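Local coordinates for protein cytochrome C (Marichromatium purpuratum 984, PDB 5LO9) that probably interconverts thiosulfate and tetrathionate and passes the electrons along its four c-type hemes, as a fusion of the electron acceptor TsdB with the enzyme TsdA, at residues D28-G42 with Y83-A95. Numbering follows the deposited sequence.
Sequences DGGGDEALGAARLAG and YYGALAPASNARA. With HEC (heme c), chain C; EDO (1,2-ethanediol), chain U.
In the N-terminal cytochrome c domain, the loop 28-42 that follows the heme-binding His25 packs against the end of helix 74-86 and the extended chain leaving it, with Leu40 and Tyr84 meeting beside the heme. Leu40 CD1 sits over one face of the Tyr84 ring, 3.9 Å from its centroid and 13° off the normal, a CH-pi contact; Tyr83 CD2 covers the opposite face. The other Leu40 methyl, CD2, lies 3.5 Å from heme C3A, so this one side chain bridges porphyrin and helix. Next to it, Gly42 N donates to Tyr84 O at 2.8 Å, tying the loop to the last turn of the helix.

Farther along, Asn92 is the polar centre. Its backbone N bonds to Gly30 O (2.8 Å), and its ND2 reaches the syn lone pair of Asp28 OD1, also at 2.8 Å, with carboxylate and amide nearly coplanar. With chi1 at 60°, Asp28 CG lies between the backbone N and the carbonyl carbon, and OD1 also accepts from Gly30 N, above the carboxylate plane, in an Asx turn.

Arg39, extended from CG to NE, passes alongside Ala90 O and Pro89 and grips Ala41 O side-on through NE and NH2. At the far end Glu33, bent at chi2 (-67°), presents OE2 to Arg94 N over 3.2 Å; the N-H points nearly straight at the oxygen but arrives on its anti side, tilted from the carboxylate plane. OE2 also accepts from Tyr144 N, linking this edge to the second heme domain. Together these contacts join the loop after the CXXCH motif to the last helix of this first heme domain and the chain leaving it; within that loop Ala38 O accepts from ND1 of the axial His25, as in class I cytochromes c with His/Met ligation.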
loop_
_atom_site.group_PDB
_atom_site.type_symbol
_atom_site.label_atom_id
_atom_site.label_comp_id
_atom_site.label_asym_id
_atom_site.label_seq_id
_atom_site.Cartn_x
_atom_site.Cartn_y
_atom_site.Cartn_z
ATOM N N ASP A 28 1.907 -17.025 -53.856
ATOM C CA ASP A 28 2.293 -17.254 -52.472
ATOM C C ASP A 28 1.105 -17.413 -51.515
ATOM O O ASP A 28 1.332 -17.702 -50.339
ATOM C CB ASP A 28 3.252 -16.125 -52.012
ATOM C CG ASP A 28 2.645 -14.740 -52.093
ATOM O OD1 ASP A 28 1.509 -14.640 -52.599
ATOM O OD2 ASP A 28 3.320 -13.752 -51.682
ATOM N N GLY A 29 -0.140 -17.343 -51.989
ATOM C CA GLY A 29 -1.311 -17.370 -51.119
ATOM C C GLY A 29 -1.518 -16.099 -50.316
ATOM O O GLY A 29 -2.330 -16.080 -49.381
ATOM N N GLY A 30 -0.809 -15.031 -50.667
ATOM C CA GLY A 30 -0.763 -13.793 -49.930
ATOM C C GLY A 30 -1.879 -12.795 -50.136
ATOM O O GLY A 30 -1.847 -11.753 -49.478
ATOM N N GLY A 31 -2.847 -13.041 -51.022
ATOM C CA GLY A 31 -3.925 -12.088 -51.246
ATOM C C GLY A 31 -3.588 -11.008 -52.259
ATOM O O GLY A 31 -2.478 -10.920 -52.791
ATOM N N ASP A 32 -4.579 -10.159 -52.542
ATOM C CA ASP A 32 -4.362 -9.065 -53.486
ATOM C C ASP A 32 -5.172 -7.852 -53.050
ATOM O O ASP A 32 -6.393 -7.935 -52.907
ATOM C CB ASP A 32 -4.737 -9.479 -54.912
ATOM C CG ASP A 32 -4.278 -8.469 -55.957
ATOM O OD1 ASP A 32 -5.075 -7.588 -56.330
ATOM O OD2 ASP A 32 -3.103 -8.538 -56.385
ATOM N N GLU A 33 -4.493 -6.717 -52.877
ATOM C CA GLU A 33 -5.169 -5.509 -52.429
ATOM C C GLU A 33 -6.213 -5.044 -53.428
ATOM O O GLU A 33 -7.341 -4.724 -53.045
ATOM C CB GLU A 33 -4.149 -4.409 -52.204
ATOM C CG GLU A 33 -3.524 -4.433 -50.862
ATOM C CD GLU A 33 -4.506 -4.119 -49.756
ATOM O OE1 GLU A 33 -5.607 -3.539 -50.035
ATOM O OE2 GLU A 33 -4.139 -4.461 -48.610
ATOM N N ALA A 34 -5.845 -4.958 -54.713
ATOM C CA ALA A 34 -6.752 -4.385 -55.721
ATOM C C ALA A 34 -8.060 -5.165 -55.857
ATOM O O ALA A 34 -9.128 -4.562 -56.023
ATOM C CB ALA A 34 -6.060 -4.316 -57.072
ATOM N N LEU A 35 -7.986 -6.506 -55.858
ATOM C CA LEU A 35 -9.167 -7.360 -55.940
ATOM C C LEU A 35 -9.848 -7.545 -54.592
ATOM O O LEU A 35 -10.989 -8.022 -54.548
ATOM C CB LEU A 35 -8.779 -8.742 -56.463
ATOM C CG LEU A 35 -8.037 -8.770 -57.801
ATOM C CD1 LEU A 35 -7.260 -10.048 -57.987
ATOM C CD2 LEU A 35 -9.051 -8.642 -58.917
ATOM N N GLY A 36 -9.169 -7.231 -53.489
ATOM C CA GLY A 36 -9.733 -7.587 -52.208
ATOM C C GLY A 36 -9.752 -9.082 -51.997
ATOM O O GLY A 36 -10.623 -9.600 -51.283
ATOM N N ALA A 37 -8.803 -9.789 -52.606
ATOM C CA ALA A 37 -8.690 -11.225 -52.447
ATOM C C ALA A 37 -7.912 -11.527 -51.176
ATOM O O ALA A 37 -6.839 -10.957 -50.943
ATOM C CB ALA A 37 -7.979 -11.821 -53.654
ATOM N N ALA A 38 -8.454 -12.433 -50.369
ATOM C CA ALA A 38 -7.926 -12.688 -49.046
ATOM C C ALA A 38 -6.572 -13.360 -49.127
ATOM O O ALA A 38 -6.179 -13.927 -50.153
ATOM C CB ALA A 38 -8.864 -13.589 -48.241
ATOM N N ARG A 39 -5.840 -13.240 -48.030
ATOM C CA ARG A 39 -4.761 -14.167 -47.735
ATOM C C ARG A 39 -5.343 -15.534 -47.437
ATOM O O ARG A 39 -6.200 -15.677 -46.552
ATOM C CB ARG A 39 -3.955 -13.683 -46.525
ATOM C CG ARG A 39 -2.981 -14.697 -45.992
ATOM C CD ARG A 39 -2.443 -14.337 -44.615
ATOM N NE ARG A 39 -1.937 -15.538 -43.937
ATOM C CZ ARG A 39 -1.707 -15.624 -42.628
ATOM N NH1 ARG A 39 -1.924 -14.575 -41.850
ATOM N NH2 ARG A 39 -1.283 -16.773 -42.094
ATOM N N LEU A 40 -4.815 -16.557 -48.104
ATOM C CA LEU A 40 -5.180 -17.922 -47.763
ATOM C C LEU A 40 -4.030 -18.716 -47.137
ATOM O O LEU A 40 -4.284 -19.718 -46.462
ATOM C CB LEU A 40 -5.701 -18.643 -49.017
ATOM C CG LEU A 40 -6.813 -17.922 -49.785
ATOM C CD1 LEU A 40 -7.133 -18.691 -51.042
ATOM C CD2 LEU A 40 -8.101 -17.763 -48.961
ATOM N N ALA A 41 -2.789 -18.268 -47.310
ATOM C CA ALA A 41 -1.609 -19.050 -46.937
ATOM C C ALA A 41 -1.462 -19.172 -45.420
ATOM O O ALA A 41 -1.312 -18.168 -44.712
ATOM C CB ALA A 41 -0.362 -18.400 -47.524
ATOM N N GLY A 42 -1.460 -20.408 -44.928
ATOM C CA GLY A 42 -1.310 -20.669 -43.521
ATOM C C GLY A 42 -2.577 -20.648 -42.707
ATOM O O GLY A 42 -2.515 -20.932 -41.499
ATOM N N TYR A 83 -4.073 -27.668 -49.017
ATOM C CA TYR A 83 -2.941 -27.060 -49.714
ATOM C C TYR A 83 -2.601 -25.692 -49.133
ATOM O O TYR A 83 -1.446 -25.428 -48.780
ATOM C CB TYR A 83 -3.229 -26.937 -51.211
ATOM C CG TYR A 83 -2.225 -26.089 -51.946
ATOM C CD1 TYR A 83 -1.044 -26.619 -52.400
ATOM C CD2 TYR A 83 -2.460 -24.750 -52.178
ATOM C CE1 TYR A 83 -0.105 -25.830 -53.072
ATOM C CE2 TYR A 83 -1.530 -23.953 -52.863
ATOM C CZ TYR A 83 -0.350 -24.502 -53.304
ATOM O OH TYR A 83 0.577 -23.716 -53.987
ATOM N N TYR A 84 -3.596 -24.814 -48.988
ATOM C CA TYR A 84 -3.315 -23.459 -48.517
ATOM C C TYR A 84 -2.927 -23.464 -47.045
ATOM O O TYR A 84 -2.181 -22.587 -46.601
ATOM C CB TYR A 84 -4.521 -22.531 -48.774
ATOM C CG TYR A 84 -4.538 -22.002 -50.190
ATOM C CD1 TYR A 84 -3.524 -21.178 -50.629
ATOM C CD2 TYR A 84 -5.528 -22.354 -51.097
ATOM C CE1 TYR A 84 -3.483 -20.707 -51.921
ATOM C CE2 TYR A 84 -5.510 -21.866 -52.407
ATOM C CZ TYR A 84 -4.471 -21.050 -52.805
ATOM O OH TYR A 84 -4.362 -20.543 -54.076
ATOM N N GLY A 85 -3.401 -24.460 -46.295
ATOM C CA GLY A 85 -3.060 -24.572 -44.892
ATOM C C GLY A 85 -1.648 -25.041 -44.658
ATOM O O GLY A 85 -1.059 -24.749 -43.607
ATOM N N ALA A 86 -1.084 -25.764 -45.624
ATOM C CA ALA A 86 0.299 -26.207 -45.528
ATOM C C ALA A 86 1.306 -25.159 -45.962
ATOM O O ALA A 86 2.483 -25.298 -45.638
ATOM C CB ALA A 86 0.517 -27.446 -46.382
ATOM N N LEU A 87 0.887 -24.118 -46.666
ATOM C CA LEU A 87 1.836 -23.111 -47.105
ATOM C C LEU A 87 2.420 -22.311 -45.940
ATOM O O LEU A 87 1.850 -22.182 -44.849
ATOM C CB LEU A 87 1.183 -22.135 -48.073
ATOM C CG LEU A 87 0.772 -22.748 -49.408
ATOM C CD1 LEU A 87 0.430 -21.619 -50.362
ATOM C CD2 LEU A 87 1.791 -23.669 -50.009
ATOM N N ALA A 88 3.599 -21.781 -46.185
ATOM C CA ALA A 88 4.129 -20.826 -45.249
ATOM C C ALA A 88 3.248 -19.602 -45.290
ATOM O O ALA A 88 2.801 -19.206 -46.372
ATOM C CB ALA A 88 5.547 -20.413 -45.595
ATOM N N PRO A 89 2.986 -18.988 -44.152
ATOM C CA PRO A 89 2.244 -17.731 -44.157
ATOM C C PRO A 89 2.869 -16.747 -45.133
ATOM O O PRO A 89 4.075 -16.760 -45.381
ATOM C CB PRO A 89 2.336 -17.252 -42.703
ATOM C CG PRO A 89 2.561 -18.443 -41.931
ATOM C CD PRO A 89 3.362 -19.389 -42.800
ATOM N N ALA A 90 2.019 -15.920 -45.719
ATOM C CA ALA A 90 2.455 -14.905 -46.658
ATOM C C ALA A 90 1.399 -13.808 -46.718
ATOM O O ALA A 90 0.222 -14.031 -46.439
ATOM C CB ALA A 90 2.682 -15.519 -48.038
ATOM N N SER A 91 1.827 -12.632 -47.138
ATOM C CA SER A 91 0.916 -11.514 -47.251
ATOM C C SER A 91 1.382 -10.610 -48.367
ATOM O O SER A 91 2.569 -10.302 -48.473
ATOM C CB SER A 91 0.840 -10.704 -45.965
ATOM O OG SER A 91 0.238 -9.438 -46.230
ATOM N N ASN A 92 0.439 -10.189 -49.186
ATOM C CA ASN A 92 0.691 -9.185 -50.200
ATOM C C ASN A 92 -0.109 -7.937 -49.869
ATOM O O ASN A 92 -0.613 -7.230 -50.743
ATOM C CB ASN A 92 0.393 -9.741 -51.581
ATOM C CG ASN A 92 1.283 -10.913 -51.918
ATOM O OD1 ASN A 92 2.518 -10.857 -51.751
ATOM N ND2 ASN A 92 0.660 -12.015 -52.334
ATOM N N ALA A 93 -0.205 -7.657 -48.575
ATOM C CA ALA A 93 -0.935 -6.506 -48.088
ATOM C C ALA A 93 -0.189 -5.206 -48.353
ATOM O O ALA A 93 1.043 -5.146 -48.379
ATOM C CB ALA A 93 -1.178 -6.646 -46.599
ATOM N N ARG A 94 -0.964 -4.155 -48.539
ATOM C CA ARG A 94 -0.416 -2.812 -48.642
ATOM C C ARG A 94 -1.510 -1.849 -48.196
ATOM O O ARG A 94 -2.495 -1.648 -48.915
ATOM C CB ARG A 94 0.054 -2.518 -50.069
ATOM C CG ARG A 94 0.698 -1.117 -50.260
ATOM C CD ARG A 94 1.096 -0.889 -51.723
ATOM N NE ARG A 94 1.713 0.417 -51.963
ATOM C CZ ARG A 94 2.216 0.803 -53.137
ATOM N NH1 ARG A 94 2.164 -0.002 -54.199
ATOM N NH2 ARG A 94 2.761 2.006 -53.253
ATOM N N ALA A 95 -1.330 -1.248 -47.018
ATOM C CA ALA A 95 -2.340 -0.382 -46.453
ATOM C C ALA A 95 -2.213 1.019 -47.050
ATOM O O ALA A 95 -1.125 1.426 -47.475
ATOM C CB ALA A 95 -2.194 -0.297 -44.938
HETATM FE FE HEC C . -11.097 -16.805 -53.520
HETATM C CHA HEC C . -12.170 -15.108 -50.665
HETATM C CHB HEC C . -10.682 -19.753 -51.617
HETATM C CHC HEC C . -10.371 -18.599 -56.449
HETATM C CHD HEC C . -11.263 -13.819 -55.387
HETATM N NA HEC C . -11.365 -17.348 -51.513
HETATM C C1A HEC C . -11.795 -16.526 -50.532
HETATM C C2A HEC C . -11.904 -17.200 -49.205
HETATM C C3A HEC C . -11.472 -18.563 -49.508
HETATM C C4A HEC C . -11.153 -18.543 -50.953
HETATM C CMA HEC C . -11.385 -19.679 -48.530
HETATM C CAA HEC C . -12.336 -16.657 -47.856
HETATM C CBA HEC C . -11.066 -16.226 -47.148
HETATM C CGA HEC C . -11.191 -15.931 -45.666
HETATM O O1A HEC C . -10.223 -15.352 -45.117
HETATM O O2A HEC C . -12.210 -16.258 -45.021
HETATM N NB HEC C . -10.604 -18.786 -53.943
HETATM C C1B HEC C . -10.479 -19.781 -53.060
HETATM C C2B HEC C . -10.124 -21.059 -53.689
HETATM C C3B HEC C . -10.033 -20.734 -55.115
HETATM C C4B HEC C . -10.360 -19.300 -55.161
HETATM C CMB HEC C . -9.886 -22.352 -52.996
HETATM C CAB HEC C . -9.727 -21.660 -56.247
HETATM C CBB HEC C . -10.760 -22.777 -56.238
HETATM N NC HEC C . -10.856 -16.296 -55.528
HETATM C C1C HEC C . -10.592 -17.142 -56.532
HETATM C C2C HEC C . -10.476 -16.455 -57.833
HETATM C C3C HEC C . -10.718 -15.052 -57.521
HETATM C C4C HEC C . -10.934 -15.074 -56.062
HETATM C CMC HEC C . -10.166 -17.086 -59.143
HETATM C CAC HEC C . -10.744 -13.850 -58.419
HETATM C CBC HEC C . -11.651 -14.060 -59.585
HETATM N ND HEC C . -11.628 -14.834 -53.109
HETATM C C1D HEC C . -11.632 -13.817 -53.975
HETATM C C2D HEC C . -12.052 -12.546 -53.370
HETATM C C3D HEC C . -12.321 -12.896 -51.985
HETATM C C4D HEC C . -12.040 -14.355 -51.929
HETATM C CMD HEC C . -12.186 -11.212 -54.026
HETATM C CAD HEC C . -12.853 -11.961 -50.939
HETATM C CBD HEC C . -14.332 -12.336 -50.843
HETATM C CGD HEC C . -15.068 -11.480 -49.856
HETATM O O1D HEC C . -16.071 -11.951 -49.243
HETATM O O2D HEC C . -14.640 -10.321 -49.726
HETATM C C1 EDO U . -0.821 -5.576 -54.181
HETATM O O1 EDO U . -1.238 -6.663 -53.331
HETATM C C2 EDO U . -1.882 -5.362 -55.269
HETATM O O2 EDO U . -1.876 -3.976 -55.617
#